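Local coordinates for NDP-N-acetyl-D-galactosaminuronic acid dehydrogenase (Methanosarcina mazei Go1, PDB 3G79), which probably catalyses the NAD-dependent oxidation of UDP-N-acetyl-D-mannosamine to the corresponding uronic acid, as a member of the UDP-glucose/GDP-mannose dehydrogenase family, at residues K117-D122 and T298-R303; G140-L145 and K208-L213; R197-I202 and G221-M226; A247-L252 and L283-G288; G360-K365 and A422-Y427. All blocks are in the same frame, centred on the assembly; numbering follows the deposited sequence.

The five contacts sample all three parts of the chain. Contacts 2 and 3 touch in the NAD-binding domain, where helix 204-214 of contact 2 connects the two strands of contact 3: contact 2 is buried and wholly apolar between strand and helix, while contact 3, partly buried at the sheet edge, is knit by backbone hydrogen bonds. Contact 4, also buried, pairs apolar packing with one asparagine-to-backbone bond in the helical central domain near the second subunit. Contact 1, on the surface, ties these two domains mainly through a glutamate, a histidine and an arginine, with one leucine beside them. Contact 5, partly buried, joins two segments of the C-terminal sheet domain around a histidine and a tyrosine.

Contact 1: residues K117-D122 and T298-R303; sequences KDLEPD and TYHLER
L119 meets the helix first, its CG anti to the backbone N (chi1 -155°). Its CD2 methyl lies 4.0 Å from CB of Y299, the two side chains crossing at about a right angle, and the same methyl is 3.7 Å from NE2 of H300. The carbonyl of L119 takes part as well: NE2 of H300 makes a weak hydrogen bond of 3.2 Å to L119 O, which lies near the ring plane. One residue on, E120 bends at chi2 (70°) and sends its carboxylate toward the helix. OE2 accepts a second weak bond from H300 NE2, at 2.8 Å, and forms a salt bridge with R303, whose NH1 lies 2.9 Å from OE2 in a weak, bent hydrogen bond. E120 and R303 approach tip to tip with their flat groups turned 77° apart. An alanine at E120 would probably leave R303 without this counter-charge and H300 NE2 with only the weak bond to L119 O in this contact. The loop between strand 104-107 and helix 124-136, part of the NAD-binding domain, is thereby tied to helix 293-305 of the central domain. With NE2 shared between two acceptors and OE2 between two donors, polar groups supply the directed bonds of this surface contact, with L119 packing beside them; the bent bonds suggest an interdomain link that rests more on charge than on precise geometry.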
# COMPACT_ATOMS: atom_id res chain seq x y z
N LYS A 117 16.69 -22.00 -10.48
CA LYS A 117 15.89 -20.99 -9.74
C LYS A 117 15.43 -21.45 -8.34
O LYS A 117 15.39 -22.65 -8.05
CB LYS A 117 14.68 -20.48 -10.58
CG LYS A 117 15.03 -19.67 -11.83
CD LYS A 117 15.38 -20.52 -13.05
CE LYS A 117 16.24 -19.73 -14.05
NZ LYS A 117 16.94 -20.62 -15.04
N ASP A 118 15.10 -20.47 -7.48
CA ASP A 118 14.47 -20.67 -6.15
C ASP A 118 15.19 -21.69 -5.25
O ASP A 118 16.13 -22.36 -5.70
CB ASP A 118 12.95 -20.97 -6.28
CG ASP A 118 12.65 -22.32 -6.94
OD1 ASP A 118 12.41 -22.35 -8.17
OD2 ASP A 118 12.64 -23.35 -6.23
N LEU A 119 14.84 -21.74 -3.95
CA LEU A 119 14.10 -20.70 -3.23
C LEU A 119 15.15 -19.74 -2.69
O LEU A 119 14.88 -18.57 -2.45
CB LEU A 119 13.32 -21.31 -2.06
CG LEU A 119 12.05 -20.64 -1.50
CD1 LEU A 119 11.21 -21.66 -0.76
CD2 LEU A 119 12.36 -19.46 -0.58
N GLU A 120 16.35 -20.29 -2.48
CA GLU A 120 17.53 -19.53 -2.10
C GLU A 120 18.49 -19.38 -3.28
O GLU A 120 18.53 -20.23 -4.16
CB GLU A 120 18.28 -20.21 -0.94
CG GLU A 120 17.95 -19.65 0.45
CD GLU A 120 16.53 -19.98 0.90
OE1 GLU A 120 16.12 -21.16 0.77
OE2 GLU A 120 15.83 -19.07 1.39
N PRO A 121 19.26 -18.27 -3.29
CA PRO A 121 20.33 -18.05 -4.27
C PRO A 121 21.48 -19.05 -4.12
O PRO A 121 21.57 -19.72 -3.09
CB PRO A 121 20.81 -16.65 -3.92
CG PRO A 121 19.62 -15.99 -3.32
CD PRO A 121 18.99 -17.06 -2.49
N ASP A 122 22.31 -19.19 -5.16
CA ASP A 122 23.56 -19.96 -5.04
C ASP A 122 24.64 -19.03 -4.53
O ASP A 122 25.20 -18.25 -5.28
CB ASP A 122 23.99 -20.63 -6.35
CG ASP A 122 25.35 -21.33 -6.25
OD1 ASP A 122 25.75 -21.71 -5.12
OD2 ASP A 122 26.02 -21.50 -7.30
N THR A 298 8.88 -13.14 0.51
CA THR A 298 8.11 -13.16 1.73
C THR A 298 8.35 -14.44 2.47
O THR A 298 8.19 -14.47 3.67
CB THR A 298 6.58 -12.81 1.61
OG1 THR A 298 5.76 -13.97 1.81
CG2 THR A 298 6.22 -12.14 0.34
N TYR A 299 8.76 -15.49 1.77
CA TYR A 299 9.18 -16.74 2.42
C TYR A 299 10.42 -16.53 3.22
O TYR A 299 10.54 -17.11 4.28
CB TYR A 299 9.30 -17.94 1.46
CG TYR A 299 7.99 -18.15 0.72
CD1 TYR A 299 6.80 -18.42 1.42
CD2 TYR A 299 7.92 -17.95 -0.66
CE1 TYR A 299 5.57 -18.58 0.73
CE2 TYR A 299 6.71 -18.09 -1.35
CZ TYR A 299 5.55 -18.40 -0.65
OH TYR A 299 4.38 -18.49 -1.35
N HIS A 300 11.32 -15.69 2.72
CA HIS A 300 12.45 -15.22 3.52
C HIS A 300 12.10 -14.45 4.81
O HIS A 300 12.73 -14.69 5.84
CB HIS A 300 13.43 -14.45 2.66
CG HIS A 300 13.94 -15.25 1.52
ND1 HIS A 300 13.85 -14.84 0.21
CD2 HIS A 300 14.55 -16.46 1.49
CE1 HIS A 300 14.38 -15.75 -0.58
NE2 HIS A 300 14.79 -16.76 0.17
N LEU A 301 11.09 -13.57 4.77
CA LEU A 301 10.59 -12.89 5.99
C LEU A 301 10.02 -13.91 6.96
O LEU A 301 10.32 -13.92 8.16
CB LEU A 301 9.49 -11.85 5.69
CG LEU A 301 9.74 -10.35 5.77
CD1 LEU A 301 8.42 -9.61 6.11
CD2 LEU A 301 10.77 -10.03 6.81
N GLU A 302 9.16 -14.76 6.42
CA GLU A 302 8.58 -15.82 7.20
C GLU A 302 9.64 -16.62 7.89
O GLU A 302 9.58 -16.71 9.10
CB GLU A 302 7.65 -16.69 6.36
CG GLU A 302 6.56 -15.92 5.70
CD GLU A 302 5.68 -15.04 6.66
OE1 GLU A 302 5.65 -15.24 7.89
OE2 GLU A 302 4.99 -14.15 6.16
N ARG A 303 10.61 -17.21 7.17
CA ARG A 303 11.68 -17.96 7.84
C ARG A 303 12.38 -17.00 8.81
O ARG A 303 12.57 -17.33 9.98
CB ARG A 303 12.69 -18.54 6.87
CG ARG A 303 13.67 -19.48 7.56
CD ARG A 303 14.91 -19.81 6.71
NE ARG A 303 14.74 -21.00 5.88
CZ ARG A 303 14.55 -20.98 4.57
NH1 ARG A 303 14.51 -19.81 3.92
NH2 ARG A 303 14.39 -22.13 3.88

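Contact 2: residues G140-L145 and K208-L213; sequences GMLVVL and KRAVEL
L142 and V144, on strand 142-145, pack against R209, A210 and L213 of helix 204-214, a helix lying on the face of the Rossmann-type sheet of the NAD-binding domain. The short segments are 9.3 Å apart at their axes and their directions differ by 74°, which sends the helix steeply across the strand. L142 carries most of the contact. Its CB lies 3.9 Å from CG of R209, the aliphatic root of that arginine. CG stands anti to the backbone N (chi1 161°), and from it the CD2 branch does the rest of the touching. CD2 is 4.2 Å from R209 CG, and it sits 3.9 Å from the CA of A210, close over the helix backbone where the alanine side chain is small. It finishes 3.8 Å from CD2 of L213, one turn further along the helix. Away from the strand, the guanidinium of R209 turns to polar partners: NH2 bonds to the carbonyl of G16, and NH1 forms a salt bridge with OE1 of E212 on its own helix, the hydrogen bond in it weak. A175 and A177 of strand 175-178 flank the apolar patch, and I18 touches both R209 and L213. V144 and L213 slide past each other in opposite directions, CG2 of the valine coming to 3.7 Å from CD2 of the leucine.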
# COMPACT_ATOMS: atom_id res chain seq x y z
N GLY A 140 40.56 -4.54 13.59
CA GLY A 140 40.21 -3.20 13.15
C GLY A 140 39.75 -3.01 11.71
O GLY A 140 39.24 -1.97 11.34
N MET A 141 39.95 -4.02 10.88
CA MET A 141 39.39 -3.99 9.55
C MET A 141 37.85 -3.90 9.57
O MET A 141 37.21 -4.39 10.52
CB MET A 141 39.81 -5.26 8.82
CG MET A 141 41.33 -5.39 8.70
SD MET A 141 41.85 -6.09 7.13
CE MET A 141 41.49 -7.78 7.37
N LEU A 142 37.27 -3.32 8.53
CA LEU A 142 35.81 -3.39 8.34
C LEU A 142 35.45 -4.28 7.13
O LEU A 142 36.01 -4.11 6.06
CB LEU A 142 35.16 -2.00 8.19
CG LEU A 142 33.76 -2.02 7.53
CD1 LEU A 142 32.68 -2.24 8.60
CD2 LEU A 142 33.43 -0.72 6.70
N VAL A 143 34.51 -5.20 7.33
CA VAL A 143 34.04 -6.07 6.27
C VAL A 143 32.61 -5.70 5.97
O VAL A 143 31.78 -5.51 6.89
CB VAL A 143 34.14 -7.57 6.71
CG1 VAL A 143 33.69 -8.49 5.62
CG2 VAL A 143 35.57 -7.93 7.09
N VAL A 144 32.30 -5.57 4.69
CA VAL A 144 30.93 -5.28 4.28
C VAL A 144 30.37 -6.27 3.26
O VAL A 144 30.92 -6.46 2.18
CB VAL A 144 30.78 -3.86 3.66
CG1 VAL A 144 29.29 -3.50 3.54
CG2 VAL A 144 31.45 -2.83 4.51
N LEU A 145 29.23 -6.87 3.61
CA LEU A 145 28.45 -7.60 2.63
C LEU A 145 27.63 -6.64 1.76
O LEU A 145 26.67 -6.00 2.25
CB LEU A 145 27.52 -8.61 3.31
CG LEU A 145 28.12 -9.75 4.15
CD1 LEU A 145 27.20 -10.96 4.19
CD2 LEU A 145 29.42 -10.19 3.59
N LYS A 208 28.76 2.92 12.06
CA LYS A 208 29.39 4.21 11.89
C LYS A 208 30.64 4.12 11.04
O LYS A 208 30.94 5.06 10.28
CB LYS A 208 29.70 4.87 13.23
CG LYS A 208 28.94 6.19 13.44
CD LYS A 208 28.37 6.31 14.86
CE LYS A 208 27.06 7.08 14.86
NZ LYS A 208 26.06 6.46 15.79
N ARG A 209 31.36 3.00 11.16
CA ARG A 209 32.53 2.78 10.32
C ARG A 209 32.09 2.61 8.89
O ARG A 209 32.79 3.04 7.94
CB ARG A 209 33.32 1.53 10.76
CG ARG A 209 34.68 1.33 10.09
CD ARG A 209 35.51 2.57 10.18
NE ARG A 209 36.92 2.29 9.92
CZ ARG A 209 37.91 3.17 10.09
NH1 ARG A 209 37.65 4.41 10.52
NH2 ARG A 209 39.16 2.81 9.83
N ALA A 210 30.91 2.02 8.70
CA ALA A 210 30.49 1.73 7.32
C ALA A 210 29.92 2.97 6.63
O ALA A 210 30.23 3.24 5.45
CB ALA A 210 29.55 0.56 7.25
N VAL A 211 29.14 3.76 7.36
CA VAL A 211 28.72 5.07 6.89
C VAL A 211 29.92 5.84 6.28
O VAL A 211 29.80 6.41 5.21
CB VAL A 211 28.06 5.89 8.03
CG1 VAL A 211 27.84 7.34 7.60
CG2 VAL A 211 26.73 5.27 8.42
N GLU A 212 31.07 5.80 6.94
CA GLU A 212 32.28 6.46 6.47
C GLU A 212 32.78 5.91 5.13
O GLU A 212 33.39 6.64 4.32
CB GLU A 212 33.39 6.34 7.50
CG GLU A 212 32.99 6.76 8.92
CD GLU A 212 34.08 6.52 9.95
OE1 GLU A 212 35.24 6.19 9.58
OE2 GLU A 212 33.77 6.65 11.16
N LEU A 213 32.52 4.62 4.91
CA LEU A 213 32.98 3.95 3.70
C LEU A 213 32.11 4.42 2.56
O LEU A 213 32.58 4.60 1.47
CB LEU A 213 32.90 2.43 3.87
CG LEU A 213 33.32 1.59 2.69
CD1 LEU A 213 34.75 1.94 2.26
CD2 LEU A 213 33.17 0.07 2.99

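Contact 3: residues R197-I202 and G221-M226; sequences RIVGGI and GQVIPM
Strands 197-201 and 223-227 are the parallel arms of a beta-alpha-beta crossover, linked by helix 204-214, with 223-227 the outermost strand at this end of the NAD-binding sheet. R197 pairs with V223, I198 with I224, V199 with P225 and G200 with M226. The central bonds alternate across the gap. I224 N bonds to R197 O at 2.7 Å, nearly straight. V199 N lies 2.9 Å from I224 O. M226 N then reaches V199 O, also at 2.9 Å. P225, without an N-H, falls opposite V199, whose N and O bond instead to I224 and M226. On the face of V199 and V223 the sheet meets helix 204-214; there R197 leads its guanidinium away to a salt bridge with E146 and to the carbonyl of A179. On the other face, I198, I224 and M226 also pack against the second subunit, at its G269, T268 and D265. I198 and I224 lie side by side, with CD1 of I198 3.9 Å from CB of I224. M226 holds CG between its backbone N and carbonyl carbon (chi1 59°); its side chain crosses I198 at a slant, SD lying 3.7 Å from CG2 of I198 with the terminal CE beside it.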
# COMPACT_ATOMS: atom_id res chain seq x y z
N ARG A 197 21.38 4.68 0.31
CA ARG A 197 22.13 3.45 0.48
C ARG A 197 21.86 2.93 1.88
O ARG A 197 22.19 3.61 2.88
CB ARG A 197 23.62 3.74 0.27
CG ARG A 197 24.60 2.54 0.22
CD ARG A 197 24.28 1.68 -0.98
NE ARG A 197 24.94 0.39 -0.89
CZ ARG A 197 26.14 0.11 -1.40
NH1 ARG A 197 26.81 1.02 -2.06
NH2 ARG A 197 26.67 -1.11 -1.22
N ILE A 198 21.23 1.77 1.98
CA ILE A 198 20.99 1.15 3.30
C ILE A 198 22.34 0.59 3.83
O ILE A 198 23.05 -0.15 3.12
CB ILE A 198 20.00 -0.01 3.16
CG1 ILE A 198 18.75 0.40 2.36
CG2 ILE A 198 19.74 -0.69 4.47
CD1 ILE A 198 17.97 1.58 2.85
N VAL A 199 22.71 0.97 5.05
CA VAL A 199 23.98 0.48 5.59
C VAL A 199 23.68 0.06 6.99
O VAL A 199 23.28 0.90 7.80
CB VAL A 199 25.10 1.57 5.56
CG1 VAL A 199 26.36 1.12 6.33
CG2 VAL A 199 25.48 1.89 4.13
N GLY A 200 23.86 -1.22 7.27
CA GLY A 200 23.54 -1.74 8.59
C GLY A 200 24.67 -2.52 9.20
O GLY A 200 25.16 -3.50 8.60
N GLY A 201 25.11 -2.08 10.39
CA GLY A 201 26.26 -2.72 11.05
C GLY A 201 25.71 -3.66 12.09
O GLY A 201 24.55 -3.53 12.48
N ILE A 202 26.53 -4.60 12.52
CA ILE A 202 26.14 -5.55 13.57
C ILE A 202 26.07 -4.94 14.99
O ILE A 202 25.59 -5.57 15.93
CB ILE A 202 27.04 -6.81 13.58
CG1 ILE A 202 28.46 -6.46 14.00
CG2 ILE A 202 27.02 -7.48 12.24
CD1 ILE A 202 29.36 -7.68 14.19
N GLY A 221 22.39 10.83 -3.40
CA GLY A 221 21.94 9.74 -2.56
C GLY A 221 22.31 10.04 -1.12
O GLY A 221 23.23 10.81 -0.86
N GLN A 222 21.58 9.46 -0.18
CA GLN A 222 21.99 9.56 1.22
C GLN A 222 22.04 8.18 1.85
O GLN A 222 21.31 7.26 1.45
CB GLN A 222 20.99 10.37 2.05
CG GLN A 222 20.75 11.83 1.68
CD GLN A 222 19.98 12.56 2.79
OE1 GLN A 222 20.53 13.46 3.45
NE2 GLN A 222 18.74 12.13 3.04
N VAL A 223 22.90 8.06 2.85
CA VAL A 223 23.07 6.84 3.61
C VAL A 223 21.93 6.69 4.61
O VAL A 223 21.50 7.65 5.25
CB VAL A 223 24.47 6.84 4.29
CG1 VAL A 223 24.50 5.97 5.48
CG2 VAL A 223 25.49 6.38 3.33
N ILE A 224 21.38 5.48 4.70
CA ILE A 224 20.31 5.19 5.67
C ILE A 224 20.89 4.17 6.63
O ILE A 224 21.04 3.00 6.26
CB ILE A 224 19.02 4.67 5.01
CG1 ILE A 224 18.51 5.67 3.96
CG2 ILE A 224 17.93 4.40 6.10
CD1 ILE A 224 16.97 5.63 3.74
N PRO A 225 21.26 4.62 7.84
CA PRO A 225 22.01 3.75 8.77
C PRO A 225 21.06 2.97 9.70
O PRO A 225 20.05 3.53 10.19
CB PRO A 225 22.86 4.75 9.58
CG PRO A 225 21.93 6.04 9.64
CD PRO A 225 20.95 5.95 8.43
N MET A 226 21.38 1.68 9.90
CA MET A 226 20.58 0.79 10.77
C MET A 226 21.40 -0.47 11.20
O MET A 226 22.61 -0.54 10.98
CB MET A 226 19.27 0.41 10.07
CG MET A 226 19.38 -0.32 8.70
SD MET A 226 17.91 -0.69 7.69
CE MET A 226 17.56 0.95 7.06

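Contact 4: residues A247-L252 and L283-G288; sequences AAINQL and LWPGAG
N250 points its CG anti to its own carbonyl carbon (chi1 -85°), and OD1 reaches the backbone of the loop 283-288. The neighbouring I249 is modelled with CG1 almost eclipsing its backbone N (chi1 6°), a strained torsion that may be uncertain, and its CD1 runs up to the peptide of W284. The amide oxygen of N250 accepts the N-H of G286 at 2.7 Å, with the donor only 16° from the amide plane. P285 lies beside this bond, its CB 3.3 Å from N250 OD1. The partners belong to the helical central domain: helix 228-258, one of its long helices, supplies N250 and I249, and the loop leads on into helix 293-305. Along I249, CB is 4.2 Å from CB of P285. Its CG1 is 3.7 Å from L283 O. At the tip, CD1 of I249 is 3.3 Å from W284 O. The L283 carbonyl also receives a bond from NE of R267, whose guanidinium makes a cation-pi contact with W284. The second subunit abuts both segments, A248 O bonding to its Y322 and L283 packing on its G277. ND2 of N250 bonds to OD1 of N329 on helix 321-345.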
# COMPACT_ATOMS: atom_id res chain seq x y z
N ALA A 247 -1.27 -7.80 -4.94
CA ALA A 247 -2.28 -8.75 -4.61
C ALA A 247 -3.55 -7.99 -4.25
O ALA A 247 -4.63 -8.44 -4.63
CB ALA A 247 -1.83 -9.70 -3.52
N ALA A 248 -3.40 -6.81 -3.62
CA ALA A 248 -4.52 -5.89 -3.34
C ALA A 248 -5.40 -5.53 -4.51
O ALA A 248 -6.64 -5.67 -4.37
CB ALA A 248 -4.06 -4.59 -2.66
N ILE A 249 -4.83 -5.02 -5.62
CA ILE A 249 -5.72 -4.62 -6.72
C ILE A 249 -6.22 -5.86 -7.43
O ILE A 249 -7.36 -5.87 -7.89
CB ILE A 249 -5.14 -3.71 -7.86
CG1 ILE A 249 -3.68 -3.49 -7.70
CG2 ILE A 249 -6.07 -2.45 -8.21
CD1 ILE A 249 -2.94 -4.67 -8.23
N ASN A 250 -5.34 -6.87 -7.56
CA ASN A 250 -5.70 -8.09 -8.24
C ASN A 250 -6.96 -8.58 -7.58
O ASN A 250 -7.92 -8.91 -8.25
CB ASN A 250 -4.59 -9.16 -8.14
CG ASN A 250 -3.54 -8.99 -9.22
OD1 ASN A 250 -3.76 -8.33 -10.24
ND2 ASN A 250 -2.37 -9.61 -9.02
N GLN A 251 -6.95 -8.57 -6.27
CA GLN A 251 -8.10 -8.93 -5.47
C GLN A 251 -9.32 -8.05 -5.75
O GLN A 251 -10.45 -8.54 -5.81
CB GLN A 251 -7.75 -8.83 -3.99
CG GLN A 251 -8.93 -8.75 -3.09
CD GLN A 251 -9.40 -10.08 -2.63
OE1 GLN A 251 -9.53 -11.04 -3.43
NE2 GLN A 251 -9.69 -10.18 -1.33
N LEU A 252 -9.11 -6.76 -5.95
CA LEU A 252 -10.24 -5.88 -6.12
C LEU A 252 -10.81 -6.19 -7.51
O LEU A 252 -12.03 -6.17 -7.70
CB LEU A 252 -9.83 -4.42 -6.01
CG LEU A 252 -10.72 -3.26 -5.58
CD1 LEU A 252 -10.62 -2.23 -6.69
CD2 LEU A 252 -12.19 -3.60 -5.13
N LEU A 283 -1.50 0.13 -7.56
CA LEU A 283 -0.89 -0.42 -8.76
C LEU A 283 -1.96 -0.94 -9.75
O LEU A 283 -3.12 -0.50 -9.72
CB LEU A 283 0.11 -1.53 -8.37
CG LEU A 283 1.25 -1.06 -7.42
CD1 LEU A 283 2.19 -2.17 -6.94
CD2 LEU A 283 2.07 0.08 -8.07
N TRP A 284 -1.56 -1.88 -10.58
CA TRP A 284 -2.34 -2.35 -11.71
C TRP A 284 -2.49 -3.85 -11.56
O TRP A 284 -1.54 -4.53 -11.16
CB TRP A 284 -1.62 -2.03 -13.01
CG TRP A 284 -1.42 -0.55 -13.22
CD1 TRP A 284 -0.34 0.21 -12.81
CD2 TRP A 284 -2.31 0.35 -13.88
NE1 TRP A 284 -0.50 1.53 -13.20
CE2 TRP A 284 -1.70 1.65 -13.85
CE3 TRP A 284 -3.54 0.20 -14.52
CZ2 TRP A 284 -2.30 2.77 -14.44
CZ3 TRP A 284 -4.13 1.30 -15.09
CH2 TRP A 284 -3.51 2.58 -15.05
N PRO A 285 -3.69 -4.36 -11.79
CA PRO A 285 -3.99 -5.80 -11.65
C PRO A 285 -3.56 -6.53 -12.94
O PRO A 285 -3.31 -5.84 -13.95
CB PRO A 285 -5.52 -5.82 -11.46
CG PRO A 285 -6.01 -4.58 -12.24
CD PRO A 285 -4.88 -3.56 -12.15
N GLY A 286 -3.46 -7.87 -12.93
CA GLY A 286 -2.86 -8.59 -14.07
C GLY A 286 -2.79 -10.13 -14.00
O GLY A 286 -3.21 -10.75 -13.05
N ALA A 287 -2.21 -10.73 -15.04
CA ALA A 287 -2.17 -12.18 -15.19
C ALA A 287 -1.27 -12.86 -14.19
O ALA A 287 -1.27 -14.07 -14.11
CB ALA A 287 -1.74 -12.55 -16.61
N GLY A 288 -0.51 -12.10 -13.41
CA GLY A 288 0.28 -12.72 -12.36
C GLY A 288 1.57 -12.01 -12.07
O GLY A 288 1.85 -11.02 -12.71

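Contact 5: residues G360-K365 and A422-Y427; sequences GWAFIK and AGHSAY
H424 meets the loop 360-365 with the edge of its imidazole: CE1 lies 3.4 Å from I364 O and NE2 lies 4.0 Å from CB of A362, both near the ring plane. Over the centre of one face sits CB of A422, 3.6 Å above it, and this methyl also touches the other segment, 3.2 Å from A362 O. The ring nitrogens have outside partners, ND1 accepting from the backbone N of D366 and NE2 pairing with OD1 of D393, which fixes the ring's rotation. The two segments follow strands 355-359 and 417-420, neighbours in the parallel Rossmann-like sheet of the C-terminal, UDP-binding domain, and leave it at the C-terminal ends of these strands, the second running into a short helix at 425-428. Y427 holds its ring with CB of H424 over one face, offset toward the rim, while its CE2 comes to 3.6 Å from G360 CA at a slant. Its hydroxyl is hydrogen-bonded to ND1 of H392. An alanine at Y427 would probably leave H392 ND1 without this mate and open a gap beside G360 and H424. K365 runs fully extended past G423 and S425, its CG 3.3 Å from G423 O.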
# COMPACT_ATOMS: atom_id res chain seq x y z
N GLY A 360 2.47 -13.13 -25.48
CA GLY A 360 3.24 -12.65 -24.34
C GLY A 360 3.73 -13.73 -23.42
O GLY A 360 2.93 -14.43 -22.76
N TRP A 361 5.06 -13.88 -23.38
CA TRP A 361 5.73 -14.83 -22.52
C TRP A 361 6.57 -14.13 -21.44
O TRP A 361 6.56 -14.56 -20.29
CB TRP A 361 6.60 -15.76 -23.35
CG TRP A 361 7.26 -16.83 -22.56
CD1 TRP A 361 8.55 -16.86 -22.20
CD2 TRP A 361 6.66 -18.03 -22.06
NE1 TRP A 361 8.81 -18.02 -21.51
CE2 TRP A 361 7.67 -18.75 -21.41
CE3 TRP A 361 5.38 -18.57 -22.12
CZ2 TRP A 361 7.43 -19.98 -20.80
CZ3 TRP A 361 5.15 -19.78 -21.53
CH2 TRP A 361 6.17 -20.48 -20.88
N ALA A 362 7.30 -13.06 -21.78
CA ALA A 362 7.86 -12.20 -20.73
C ALA A 362 6.72 -11.58 -19.93
O ALA A 362 5.58 -11.66 -20.35
CB ALA A 362 8.72 -11.15 -21.30
N PHE A 363 6.98 -10.96 -18.79
CA PHE A 363 5.85 -10.40 -18.01
C PHE A 363 5.88 -8.88 -17.83
O PHE A 363 4.90 -8.32 -17.35
CB PHE A 363 5.66 -11.12 -16.66
CG PHE A 363 6.90 -11.19 -15.84
CD1 PHE A 363 7.16 -10.22 -14.87
CD2 PHE A 363 7.84 -12.20 -16.07
CE1 PHE A 363 8.33 -10.27 -14.11
CE2 PHE A 363 9.03 -12.26 -15.34
CZ PHE A 363 9.29 -11.31 -14.35
N ILE A 364 6.98 -8.23 -18.24
CA ILE A 364 7.06 -6.74 -18.30
C ILE A 364 6.94 -6.20 -19.72
O ILE A 364 7.55 -6.72 -20.63
CB ILE A 364 8.38 -6.12 -17.68
CG1 ILE A 364 8.92 -6.93 -16.50
CG2 ILE A 364 8.13 -4.66 -17.27
CD1 ILE A 364 9.95 -7.91 -16.92
N LYS A 365 6.18 -5.11 -19.85
CA LYS A 365 5.94 -4.43 -21.11
C LYS A 365 7.24 -4.27 -21.88
O LYS A 365 8.02 -3.39 -21.57
CB LYS A 365 5.31 -3.05 -20.86
CG LYS A 365 5.07 -2.19 -22.10
CD LYS A 365 4.30 -0.93 -21.72
CE LYS A 365 3.85 -0.10 -22.95
NZ LYS A 365 2.94 1.07 -22.58
N ALA A 422 1.45 -10.40 -21.51
CA ALA A 422 2.44 -9.35 -21.34
C ALA A 422 1.86 -8.12 -21.95
O ALA A 422 1.17 -8.21 -22.96
CB ALA A 422 3.69 -9.72 -22.04
N GLY A 423 2.10 -6.96 -21.36
CA GLY A 423 1.66 -5.72 -21.98
C GLY A 423 2.52 -5.15 -23.11
O GLY A 423 2.50 -3.93 -23.33
N HIS A 424 3.25 -6.01 -23.84
CA HIS A 424 4.09 -5.56 -24.96
C HIS A 424 3.37 -4.58 -25.86
O HIS A 424 2.14 -4.61 -25.96
CB HIS A 424 4.54 -6.74 -25.79
CG HIS A 424 5.43 -7.67 -25.04
ND1 HIS A 424 6.28 -7.24 -24.04
CD2 HIS A 424 5.62 -9.00 -25.16
CE1 HIS A 424 6.93 -8.28 -23.55
NE2 HIS A 424 6.56 -9.36 -24.22
N SER A 425 4.13 -3.70 -26.51
CA SER A 425 3.51 -2.65 -27.32
C SER A 425 2.85 -3.22 -28.59
O SER A 425 1.80 -2.72 -29.04
CB SER A 425 4.51 -1.53 -27.64
OG SER A 425 4.77 -0.74 -26.49
N ALA A 426 3.46 -4.29 -29.12
CA ALA A 426 2.89 -5.03 -30.25
C ALA A 426 1.42 -5.40 -29.99
O ALA A 426 0.59 -5.41 -30.92
CB ALA A 426 3.71 -6.26 -30.53
N TYR A 427 1.10 -5.68 -28.73
CA TYR A 427 -0.24 -6.11 -28.38
C TYR A 427 -1.18 -4.93 -28.21
O TYR A 427 -2.38 -5.07 -28.40
CB TYR A 427 -0.22 -7.03 -27.15
CG TYR A 427 0.76 -8.19 -27.28
CD1 TYR A 427 1.14 -8.68 -28.53
CD2 TYR A 427 1.28 -8.81 -26.16
CE1 TYR A 427 2.01 -9.71 -28.65
CE2 TYR A 427 2.14 -9.87 -26.27
CZ TYR A 427 2.50 -10.31 -27.52
OH TYR A 427 3.36 -11.38 -27.63